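Local coordinates for protein putative glutathione S-transferase (Sinorhizobium meliloti, PDB 4MDC) that probably transfers glutathione to electrophilic substrates as a homodimeric enzyme of the glutathione S-transferase family, at residues B[24-29]-B[49-54]; B[104-109]-B[189-194]; B[135-140]-B[204-209]; B[169-174]-B[212-217]. One frame throughout, in Å; residues are numbered along the deposited sequence. Where two conformers were deposited one is given.

Contact 1: B[24-29]-B[49-54]; sequences PTLYHH and TELSEE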
# COMPACT_ATOMS: atom_id res chain seq x y z
N PRO B 24 -16.85 11.31 -13.96
CA PRO B 24 -16.17 10.06 -13.76
C PRO B 24 -17.00 8.99 -13.11
O PRO B 24 -18.12 9.25 -12.62
CB PRO B 24 -14.98 10.45 -12.87
CG PRO B 24 -15.53 11.52 -12.02
CD PRO B 24 -16.49 12.29 -12.92
N THR B 25 -16.51 7.77 -13.21
CA THR B 25 -17.11 6.62 -12.55
C THR B 25 -16.17 6.14 -11.48
O THR B 25 -14.94 6.05 -11.72
CB THR B 25 -17.37 5.49 -13.58
OG1 THR B 25 -18.27 6.00 -14.58
CG2 THR B 25 -18.01 4.25 -12.96
N LEU B 26 -16.72 5.80 -10.33
CA LEU B 26 -15.99 5.13 -9.29
C LEU B 26 -16.57 3.73 -9.02
O LEU B 26 -17.69 3.62 -8.60
CB LEU B 26 -15.98 5.95 -8.02
CG LEU B 26 -15.12 5.38 -6.90
CD1 LEU B 26 -13.65 5.73 -7.21
CD2 LEU B 26 -15.47 5.97 -5.53
N TYR B 27 -15.79 2.69 -9.29
CA TYR B 27 -16.11 1.32 -8.95
C TYR B 27 -15.74 1.14 -7.50
O TYR B 27 -14.62 1.42 -7.12
CB TYR B 27 -15.32 0.33 -9.86
CG TYR B 27 -15.75 0.49 -11.31
CD1 TYR B 27 -15.18 1.40 -12.13
CD2 TYR B 27 -16.85 -0.23 -11.80
CE1 TYR B 27 -15.61 1.58 -13.43
CE2 TYR B 27 -17.25 -0.08 -13.11
CZ TYR B 27 -16.67 0.85 -13.90
OH TYR B 27 -17.07 1.02 -15.19
N HIS B 28 -16.67 0.71 -6.68
CA HIS B 28 -16.48 0.75 -5.24
C HIS B 28 -17.34 -0.31 -4.56
O HIS B 28 -18.17 -0.96 -5.20
CB HIS B 28 -16.90 2.13 -4.73
CG HIS B 28 -18.38 2.26 -4.59
ND1 HIS B 28 -19.00 2.30 -3.37
CD2 HIS B 28 -19.37 2.22 -5.52
CE1 HIS B 28 -20.31 2.35 -3.54
NE2 HIS B 28 -20.56 2.30 -4.84
N HIS B 29 -17.14 -0.46 -3.27
CA HIS B 29 -18.04 -1.19 -2.40
C HIS B 29 -18.26 -0.39 -1.12
O HIS B 29 -17.34 0.17 -0.54
CB HIS B 29 -17.52 -2.60 -2.06
CG HIS B 29 -18.59 -3.48 -1.46
ND1 HIS B 29 -18.95 -3.43 -0.13
CD2 HIS B 29 -19.43 -4.38 -2.03
CE1 HIS B 29 -19.96 -4.27 0.10
NE2 HIS B 29 -20.26 -4.87 -1.03
N THR B 49 -19.92 12.19 -9.15
CA THR B 49 -19.36 10.92 -9.61
C THR B 49 -20.46 9.89 -9.79
O THR B 49 -21.37 9.82 -8.99
CB THR B 49 -18.35 10.40 -8.55
OG1 THR B 49 -17.45 11.45 -8.21
CG2 THR B 49 -17.57 9.24 -9.07
N GLU B 50 -20.34 9.06 -10.81
CA GLU B 50 -21.23 7.89 -10.95
C GLU B 50 -20.66 6.74 -10.13
O GLU B 50 -19.52 6.37 -10.34
CB GLU B 50 -21.32 7.54 -12.41
CG GLU B 50 -22.37 6.51 -12.76
CD GLU B 50 -22.86 6.60 -14.23
OE1 GLU B 50 -22.77 7.69 -14.92
OE2 GLU B 50 -23.36 5.54 -14.67
N LEU B 51 -21.41 6.21 -9.18
CA LEU B 51 -20.92 5.12 -8.35
C LEU B 51 -21.38 3.81 -8.95
O LEU B 51 -22.57 3.63 -9.25
CB LEU B 51 -21.40 5.28 -6.90
CG LEU B 51 -20.97 6.53 -6.12
CD1 LEU B 51 -21.63 6.62 -4.72
CD2 LEU B 51 -19.45 6.61 -5.98
N SER B 52 -20.46 2.88 -9.10
CA SER B 52 -20.79 1.57 -9.61
C SER B 52 -20.29 0.50 -8.62
O SER B 52 -19.09 0.31 -8.42
CB SER B 52 -20.18 1.42 -10.98
OG SER B 52 -20.58 0.21 -11.55
N GLU B 53 -21.22 -0.19 -8.01
CA GLU B 53 -20.91 -1.13 -6.96
C GLU B 53 -20.33 -2.41 -7.53
O GLU B 53 -20.85 -2.96 -8.53
CB GLU B 53 -22.16 -1.44 -6.11
CG GLU B 53 -21.80 -2.24 -4.85
CD GLU B 53 -22.96 -2.41 -3.89
OE1 GLU B 53 -23.72 -1.46 -3.66
OE2 GLU B 53 -23.04 -3.49 -3.28
N GLU B 54 -19.24 -2.89 -6.95
CA GLU B 54 -18.58 -4.14 -7.40
C GLU B 54 -18.36 -5.06 -6.19
O GLU B 54 -18.07 -4.56 -5.13
CB GLU B 54 -17.26 -3.82 -8.05
CG GLU B 54 -17.41 -3.27 -9.47
CD GLU B 54 -18.00 -4.28 -10.47
OE1 GLU B 54 -17.82 -5.50 -10.30
OE2 GLU B 54 -18.66 -3.83 -11.43

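Contact 2: B[104-109]-B[189-194]; sequences RRLLAE and ISYGDL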
# COMPACT_ATOMS: atom_id res chain seq x y z
N ARG B 104 -8.99 24.70 0.26
CA ARG B 104 -9.48 23.58 1.04
C ARG B 104 -8.65 22.33 0.77
O ARG B 104 -9.14 21.22 0.80
CB ARG B 104 -10.97 23.29 0.80
CG ARG B 104 -11.35 23.14 -0.66
CD ARG B 104 -12.87 23.13 -0.82
NE ARG B 104 -13.24 22.78 -2.18
CZ ARG B 104 -14.50 22.69 -2.60
NH1 ARG B 104 -15.48 23.04 -1.80
NH2 ARG B 104 -14.76 22.33 -3.84
N ARG B 105 -7.36 22.51 0.60
CA ARG B 105 -6.48 21.44 0.20
C ARG B 105 -6.29 20.38 1.31
O ARG B 105 -5.91 20.72 2.40
CB ARG B 105 -5.13 22.02 -0.22
CG ARG B 105 -4.24 21.02 -0.96
CD ARG B 105 -2.85 21.54 -1.27
NE ARG B 105 -2.08 20.60 -2.11
CZ ARG B 105 -0.85 20.80 -2.59
NH1 ARG B 105 -0.20 21.96 -2.36
NH2 ARG B 105 -0.28 19.86 -3.33
N LEU B 106 -6.45 19.12 0.97
CA LEU B 106 -6.38 18.01 1.91
C LEU B 106 -4.98 17.32 2.03
O LEU B 106 -4.77 16.48 2.90
CB LEU B 106 -7.42 16.99 1.54
CG LEU B 106 -8.84 17.49 1.71
CD1 LEU B 106 -9.76 16.60 0.93
CD2 LEU B 106 -9.19 17.55 3.20
N LEU B 107 -4.08 17.64 1.08
CA LEU B 107 -2.67 17.21 1.09
C LEU B 107 -1.72 18.42 1.02
O LEU B 107 -1.64 19.09 -0.01
CB LEU B 107 -2.32 16.39 -0.15
CG LEU B 107 -0.98 15.63 -0.14
CD1 LEU B 107 -0.86 14.63 1.00
CD2 LEU B 107 -0.82 14.90 -1.46
N ALA B 108 -0.96 18.64 2.08
CA ALA B 108 -0.09 19.80 2.16
C ALA B 108 0.97 20.02 1.03
O ALA B 108 1.12 19.21 0.12
CB ALA B 108 0.59 19.74 3.50
N GLU B 109 1.64 21.17 1.08
CA GLU B 109 2.74 21.48 0.16
C GLU B 109 4.11 20.98 0.71
O GLU B 109 4.88 20.38 -0.02
CB GLU B 109 2.75 22.98 -0.08
CG GLU B 109 3.80 23.48 -1.07
CD GLU B 109 3.43 23.26 -2.52
OE1 GLU B 109 2.34 22.71 -2.81
OE2 GLU B 109 4.26 23.62 -3.38
N ILE B 189 -7.36 19.66 8.73
CA ILE B 189 -7.93 18.43 8.21
C ILE B 189 -7.13 17.99 6.96
O ILE B 189 -6.63 18.82 6.15
CB ILE B 189 -9.42 18.58 7.86
CG1 ILE B 189 -10.04 17.19 7.61
CG2 ILE B 189 -9.69 19.53 6.69
CD1 ILE B 189 -11.55 17.20 7.38
N SER B 190 -6.93 16.71 6.84
CA SER B 190 -6.19 16.15 5.71
C SER B 190 -6.76 14.79 5.28
O SER B 190 -7.64 14.24 5.91
CB SER B 190 -4.73 15.97 6.15
OG SER B 190 -4.58 14.86 7.05
N TYR B 191 -6.14 14.24 4.23
CA TYR B 191 -6.42 12.84 3.89
C TYR B 191 -6.32 11.88 5.08
O TYR B 191 -6.96 10.83 5.07
CB TYR B 191 -5.41 12.39 2.79
CG TYR B 191 -5.61 12.88 1.38
CD1 TYR B 191 -6.73 13.54 0.96
CD2 TYR B 191 -4.56 12.75 0.43
CE1 TYR B 191 -6.85 13.98 -0.34
CE2 TYR B 191 -4.68 13.17 -0.87
CZ TYR B 191 -5.88 13.79 -1.27
OH TYR B 191 -6.02 14.24 -2.58
N GLY B 192 -5.38 12.12 6.01
CA GLY B 192 -5.23 11.27 7.19
C GLY B 192 -6.55 11.11 7.97
O GLY B 192 -6.93 10.01 8.36
N ASP B 193 -7.21 12.22 8.23
CA ASP B 193 -8.55 12.24 8.91
C ASP B 193 -9.59 11.50 8.08
O ASP B 193 -10.39 10.67 8.60
CB ASP B 193 -9.02 13.68 9.14
CG ASP B 193 -8.09 14.47 9.98
OD1 ASP B 193 -8.13 14.36 11.23
OD2 ASP B 193 -7.26 15.20 9.35
N LEU B 194 -9.60 11.74 6.77
CA LEU B 194 -10.57 11.10 5.88
C LEU B 194 -10.36 9.61 5.83
O LEU B 194 -11.30 8.79 5.79
CB LEU B 194 -10.61 11.70 4.49
CG LEU B 194 -10.87 13.19 4.37
CD1 LEU B 194 -10.98 13.61 2.93
CD2 LEU B 194 -12.09 13.61 5.14
O HOH W 1 -4.07 19.27 4.93
O HOH W 2 -7.32 21.11 4.77

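Contact 3: B[135-140]-B[204-209]; sequences PLVRER and DYLGEI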
# COMPACT_ATOMS: atom_id res chain seq x y z
N PRO B 135 -10.42 -8.75 6.89
CA PRO B 135 -10.94 -10.06 7.32
C PRO B 135 -12.32 -10.05 8.00
O PRO B 135 -13.13 -10.97 7.83
CB PRO B 135 -9.87 -10.58 8.29
CG PRO B 135 -8.96 -9.42 8.60
CD PRO B 135 -9.09 -8.42 7.48
N LEU B 136 -12.61 -8.99 8.74
CA LEU B 136 -13.88 -8.90 9.45
C LEU B 136 -15.03 -8.72 8.47
O LEU B 136 -16.09 -9.39 8.58
CB LEU B 136 -13.83 -7.74 10.42
CG LEU B 136 -14.96 -7.70 11.42
CD1 LEU B 136 -14.41 -7.22 12.73
CD2 LEU B 136 -16.04 -6.75 10.91
N VAL B 137 -14.84 -7.82 7.51
CA VAL B 137 -15.87 -7.59 6.46
C VAL B 137 -16.10 -8.90 5.67
O VAL B 137 -17.23 -9.27 5.29
CB VAL B 137 -15.44 -6.41 5.56
CG1 VAL B 137 -16.25 -6.38 4.28
CG2 VAL B 137 -15.59 -5.09 6.31
N ARG B 138 -15.03 -9.59 5.35
CA ARG B 138 -15.17 -10.82 4.57
C ARG B 138 -16.01 -11.84 5.31
O ARG B 138 -16.92 -12.46 4.74
CB ARG B 138 -13.81 -11.42 4.25
CG ARG B 138 -13.90 -12.70 3.42
CD ARG B 138 -12.54 -13.28 3.08
NE ARG B 138 -12.71 -14.61 2.53
CZ ARG B 138 -12.96 -14.90 1.26
NH1 ARG B 138 -13.06 -13.94 0.35
NH2 ARG B 138 -13.09 -16.17 0.89
N GLU B 139 -15.76 -12.01 6.59
CA GLU B 139 -16.51 -12.97 7.38
C GLU B 139 -17.97 -12.55 7.62
O GLU B 139 -18.87 -13.38 7.50
CB GLU B 139 -15.85 -13.22 8.72
CG GLU B 139 -14.51 -13.93 8.63
CD GLU B 139 -14.54 -15.18 7.75
OE1 GLU B 139 -15.48 -16.00 7.88
OE2 GLU B 139 -13.65 -15.32 6.88
N ARG B 140 -18.18 -11.27 7.90
CA ARG B 140 -19.53 -10.76 8.21
C ARG B 140 -20.39 -10.33 7.04
O ARG B 140 -21.60 -10.35 7.12
CB ARG B 140 -19.42 -9.61 9.19
CG ARG B 140 -18.82 -10.14 10.47
CD ARG B 140 -19.20 -9.35 11.70
NE ARG B 140 -20.66 -9.19 11.78
CZ ARG B 140 -21.28 -8.14 12.32
NH1 ARG B 140 -20.61 -7.19 12.93
NH2 ARG B 140 -22.60 -8.07 12.28
N ASP B 204 -17.99 0.86 12.34
CA ASP B 204 -19.11 1.37 13.13
C ASP B 204 -20.41 0.93 12.55
O ASP B 204 -21.33 0.56 13.33
CB ASP B 204 -19.04 2.89 13.24
CG ASP B 204 -19.93 3.44 14.39
OD1 ASP B 204 -19.90 2.89 15.51
OD2 ASP B 204 -20.65 4.41 14.08
N TYR B 205 -20.55 0.89 11.23
CA TYR B 205 -21.77 0.33 10.58
C TYR B 205 -22.05 -1.07 11.14
O TYR B 205 -23.21 -1.46 11.45
CB TYR B 205 -21.52 0.18 9.09
CG TYR B 205 -22.74 -0.23 8.29
CD1 TYR B 205 -23.18 -1.54 8.26
CD2 TYR B 205 -23.44 0.73 7.54
CE1 TYR B 205 -24.30 -1.89 7.48
CE2 TYR B 205 -24.57 0.40 6.80
CZ TYR B 205 -25.00 -0.91 6.80
OH TYR B 205 -26.09 -1.25 6.04
N LEU B 206 -20.99 -1.85 11.28
CA LEU B 206 -21.10 -3.23 11.76
C LEU B 206 -21.22 -3.37 13.30
O LEU B 206 -21.31 -4.48 13.79
CB LEU B 206 -19.89 -4.02 11.26
CG LEU B 206 -19.85 -4.30 9.75
CD1 LEU B 206 -18.49 -4.83 9.34
CD2 LEU B 206 -20.95 -5.29 9.36
N GLY B 207 -21.15 -2.25 14.01
CA GLY B 207 -21.25 -2.25 15.46
C GLY B 207 -20.05 -2.81 16.18
O GLY B 207 -20.17 -3.28 17.29
N GLU B 208 -18.89 -2.75 15.55
CA GLU B 208 -17.69 -3.38 16.07
C GLU B 208 -16.85 -2.49 17.01
O GLU B 208 -15.87 -2.96 17.58
CB GLU B 208 -16.81 -3.88 14.91
CG GLU B 208 -17.50 -4.90 14.03
CD GLU B 208 -17.51 -6.31 14.62
OE1 GLU B 208 -16.85 -6.58 15.65
OE2 GLU B 208 -18.20 -7.17 14.03
N ILE B 209 -17.21 -1.23 17.14
CA ILE B 209 -16.44 -0.30 17.99
C ILE B 209 -17.17 -0.03 19.31
O ILE B 209 -18.32 0.38 19.31
CB ILE B 209 -16.26 1.02 17.27
CG1 ILE B 209 -15.33 0.78 16.10
CG2 ILE B 209 -15.60 2.07 18.14
CD1 ILE B 209 -15.47 1.83 15.07
O HOH W 3 -24.06 -5.96 13.08

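Contact 4: B[169-174]-B[212-217]; sequences QHMKYL and SDAPTA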
# COMPACT_ATOMS: atom_id res chain seq x y z
N GLN B 169 -6.05 -1.82 19.72
CA GLN B 169 -4.78 -1.15 19.46
C GLN B 169 -4.94 0.03 18.48
O GLN B 169 -4.37 1.09 18.69
CB GLN B 169 -3.79 -2.18 18.89
CG GLN B 169 -2.53 -1.56 18.31
CD GLN B 169 -1.75 -2.42 17.28
OE1 GLN B 169 -2.07 -3.59 17.01
NE2 GLN B 169 -0.71 -1.81 16.70
N HIS B 170 -5.70 -0.19 17.42
CA HIS B 170 -6.04 0.82 16.44
C HIS B 170 -6.86 1.98 16.96
O HIS B 170 -6.52 3.11 16.71
CB HIS B 170 -6.67 0.15 15.20
CG HIS B 170 -5.67 -0.61 14.42
ND1 HIS B 170 -4.70 0.05 13.70
CD2 HIS B 170 -5.36 -1.93 14.37
CE1 HIS B 170 -3.91 -0.84 13.14
NE2 HIS B 170 -4.29 -2.04 13.53
N MSE B 171 -7.88 1.69 17.75
CA MSE B 171 -8.69 2.71 18.41
C MSE B 171 -7.86 3.51 19.39
O MSE B 171 -8.04 4.71 19.52
CB MSE B 171 -9.90 2.09 19.11
CG MSE B 171 -10.83 1.42 18.13
SE MSE B 171 -11.50 2.55 16.66
CE MSE B 171 -12.30 3.94 17.88
N LYS B 172 -6.96 2.85 20.12
CA LYS B 172 -6.11 3.53 21.07
C LYS B 172 -5.08 4.45 20.37
O LYS B 172 -4.79 5.54 20.86
CB LYS B 172 -5.42 2.56 22.01
CG LYS B 172 -6.41 1.99 23.04
CD LYS B 172 -6.58 2.99 24.18
CE LYS B 172 -7.75 2.64 25.07
NZ LYS B 172 -7.92 3.62 26.16
N TYR B 173 -4.63 4.03 19.21
CA TYR B 173 -3.66 4.86 18.44
C TYR B 173 -4.40 6.08 17.95
O TYR B 173 -3.93 7.22 18.04
CB TYR B 173 -3.06 4.08 17.27
CG TYR B 173 -1.95 4.86 16.54
CD1 TYR B 173 -0.93 5.45 17.26
CD2 TYR B 173 -1.97 5.00 15.18
CE1 TYR B 173 0.12 6.13 16.59
CE2 TYR B 173 -0.93 5.66 14.53
CZ TYR B 173 0.08 6.22 15.22
OH TYR B 173 1.05 6.92 14.50
N LEU B 174 -5.60 5.85 17.43
CA LEU B 174 -6.45 6.96 16.99
C LEU B 174 -6.79 7.96 18.12
O LEU B 174 -6.76 9.15 17.91
CB LEU B 174 -7.75 6.40 16.41
CG LEU B 174 -8.80 7.36 15.94
CD1 LEU B 174 -8.30 8.26 14.82
CD2 LEU B 174 -10.01 6.62 15.46
N SER B 212 -17.39 3.63 24.30
CA SER B 212 -17.15 3.97 25.73
C SER B 212 -15.67 3.76 26.12
O SER B 212 -15.18 4.33 27.08
CB SER B 212 -18.06 3.12 26.65
OG SER B 212 -17.54 1.79 26.81
N ASP B 213 -14.98 2.91 25.36
CA ASP B 213 -13.56 2.62 25.60
C ASP B 213 -12.66 3.57 24.81
O ASP B 213 -11.45 3.59 25.05
CB ASP B 213 -13.24 1.18 25.20
CG ASP B 213 -11.81 0.74 25.60
OD1 ASP B 213 -11.41 0.84 26.79
OD2 ASP B 213 -11.11 0.24 24.70
N ALA B 214 -13.24 4.38 23.91
CA ALA B 214 -12.44 5.32 23.08
C ALA B 214 -13.10 6.72 23.04
O ALA B 214 -13.39 7.29 21.98
CB ALA B 214 -12.30 4.75 21.70
N PRO B 215 -13.28 7.33 24.19
CA PRO B 215 -13.88 8.69 24.20
C PRO B 215 -13.19 9.80 23.38
O PRO B 215 -13.84 10.72 22.87
CB PRO B 215 -13.90 9.04 25.71
CG PRO B 215 -12.86 8.20 26.31
CD PRO B 215 -12.85 6.93 25.53
N THR B 216 -11.86 9.79 23.36
CA THR B 216 -11.12 10.84 22.64
C THR B 216 -11.33 10.68 21.13
O THR B 216 -11.55 11.63 20.40
CB THR B 216 -9.64 10.82 23.09
OG1 THR B 216 -9.62 10.92 24.52
CG2 THR B 216 -8.80 11.91 22.44
N ALA B 217 -11.28 9.42 20.68
CA ALA B 217 -11.54 9.14 19.29
C ALA B 217 -12.99 9.47 18.93
O ALA B 217 -13.27 9.96 17.84
CB ALA B 217 -11.29 7.69 18.98

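Contact 1: B[24-29]-B[49-54]
The His28 ring has Leu51 CD2 over one face, while the edge of the Tyr27 ring receives Glu54 CG, 3.9 Å from Tyr27 CD2. His29 turns its ring edge to a backbone oxygen, with Glu54 O in the ring plane 3.4 Å from His29 CD2; its ND1 is hydrogen-bonded to Met31 N. His28 CG sits between its own backbone N and carbonyl carbon (chi1 79°), which carries NE2 over to strand 50-53, 3.7 Å from Leu51 CB. The two strands that carry them are parallel and pair from Thr25 with Glu50 to His28 with Glu53. Five N-H...O bonds alternate between them, among them Ser52 N to Leu26 O at 2.9 Å, almost straight at 173°. Thr25, Tyr27, Glu50 and Ser52 occupy one face of the sheet, Leu26, His28, Leu51 and Glu53 the other. Ser52 CB lies 3.8 Å from Tyr27 CD2, and Phe63 of helix 61-66 packs on Tyr27. A serine in place of Tyr27 would probably strip Ser52 CB and Glu54 CG of their ring partner and open a gap against Phe63. With helix 33-44 between them in the chain, the strands make a beta-alpha-beta unit of the thioredoxin-like N-terminal domain; that helix packs on Leu26 and Thr49, and strand 74-76 continues the sheet beyond strand 25-28.

Contact 2: B[104-109]-B[189-194]
Leu106 and Ser190 bring their CA atoms to 4.2 Å, and the backbones are tied by Tyr191 N giving its hydrogen to Leu106 O at 2.9 Å, with the donor tilted 24° from the carbonyl plane. The same oxygen also lies over one face of the Tyr191 ring, about 4.0 Å from Tyr191 CD1. Leu106 is the hub of the apolar part. Its CB meets the ring at Tyr191 CD1, 3.6 Å away, and its CG lies opposite the carbonyl carbon (chi1 -66°), which sends the methyls to Leu194 and Ile189. The Leu106 and Leu194 side chains cross at about a right angle, 3.8 Å from Leu106 CD1 to Leu194 CD1; those of Leu106 and Ile189 lie side by side, CD2 on CG2. Farther along the ring, Leu107 CB approaches Tyr191 CE2 at 4.1 Å. Two waters also join the segments, each donating to both Arg105 O and Ile189 O, although the bond of one of them to Arg105 O is weak.

The start of the helix is fixed by a capping box: Ser190 N donates to Asp193 OD2 at 2.9 Å, and Ser190 OG accepts a weak bond from Gly192 N. Asp193 OD1 is held in turn by Leu184 N and Trp220 NE1, which ties the cap to the surrounding C-terminal domain. The contact thus docks the loop between helix 86-96 and helix 111-145 onto the N-terminus of helix 191-205. Helix 33-44 packs against Leu106, Tyr191 and Leu194, helix 111-145 touches Leu107 and Tyr191 through Ile117, and Tyr191 OH reaches Ser90 O on helix 86-96.

Contact 3: B[135-140]-B[204-209]
Arg140 and Leu206 join helix 111-145 to a Schellman motif that ends helix 191-205, within the all-helical C-terminal domain of the glutathione transferase fold. The left-handed turn at Gly207 (phi 72°) closes the helix end, and Glu208 follows with its side chain pointing back to helix 111-145. The close side is apolar: the side chains of Leu136 and Leu206 run past each other in opposite directions, Leu136 CD2 meeting Leu206 CD1. Leu136 has two conformers, which makes the shortness of this 3.5 Å approach doubtful. Val137 CG2 adds a looser touch on the same Leu206 methyl at 4.2 Å. The polar side is partly exposed. A bend at chi3 (52°) brings the guanidinium back over Leu206, with Leu206 CD2 over one face, offset toward its rim. Arg140 NH1 grips two acceptors at once, Leu206 O at 2.9 Å in the guanidinium plane and Glu208 OE2 at 2.6 Å, the latter met on its anti side. Arg164 on helix 157-165 also forms a salt bridge with Glu208 OE2. A leucine in place of Arg140 would probably cost Leu206 O its direct side-chain donor and leave Arg164 to balance Glu208 without this second charge. A water accepts from Arg140 NH2 at 2.7 Å and donates to Leu206 O.

Contact 4: B[169-174]-B[212-217]
Met171, deposited as selenomethionine, sets its terminal methyl against two neighbouring alanines: Met171 CE is 3.9 Å from Ala214 CB and 4.0 Å from Ala217 CB. Bends at chi2 (-56°) and chi3 (-57°) curl the chain so that this methyl, rather than the selenium, makes the contact. Ala217 is approached from a second direction by Leu174, whose CG and CD2 both come to 3.9 Å from Ala217 CB. The small alanine side chains allow the backbones to draw close, with 6.0 Å between the CA atoms of Leu174 and Ala217 and 6.5 Å between those of Met171 and Ala214. On the solvent side Lys172 crosses Asp213 at about a right angle, its NZ 3.7 Å from Asp213 O. The opposite charges remain beyond salt-bridge range, at 4.5 Å from Lys172 NZ to Asp213 OD1; the firmer partner of this carboxylate is Arg168, which forms a salt bridge with OD2. The contact therefore rests on methyl packing, with a long-range charge attraction beside it. It sets helix 167-180 against the N-terminal turn of helix 215-225, where Ala214 is the N-cap residue. Ile200 of helix 191-205 packs on Met171 and Leu174 and Trp211 on Met171 and Ala217, while His170 lies against helix 111-145.

Contact 1 closes before the other three open and belongs to the N-terminal beta-alpha-beta unit; contacts 2, 3 and 4 follow with their segments alternating along the chain. Helix 191-205 links contacts 2 and 3, its start in one and its end in the other, their centres 26 Å apart on opposite sides of the chain's centre. Contacts 3 and 4 touch directly, Ile209 CG2 lying 3.8 Å from Met171 CE, with centres 17 Å apart. Contact 1 is farthest from contact 4, at 31 Å between centres, yet its nearest atoms come within about 6 Å of contact 3. The interleaved order joins parts far apart in sequence, including loop 104-109 before helix 111-145, while the N-terminal sheet is paired locally.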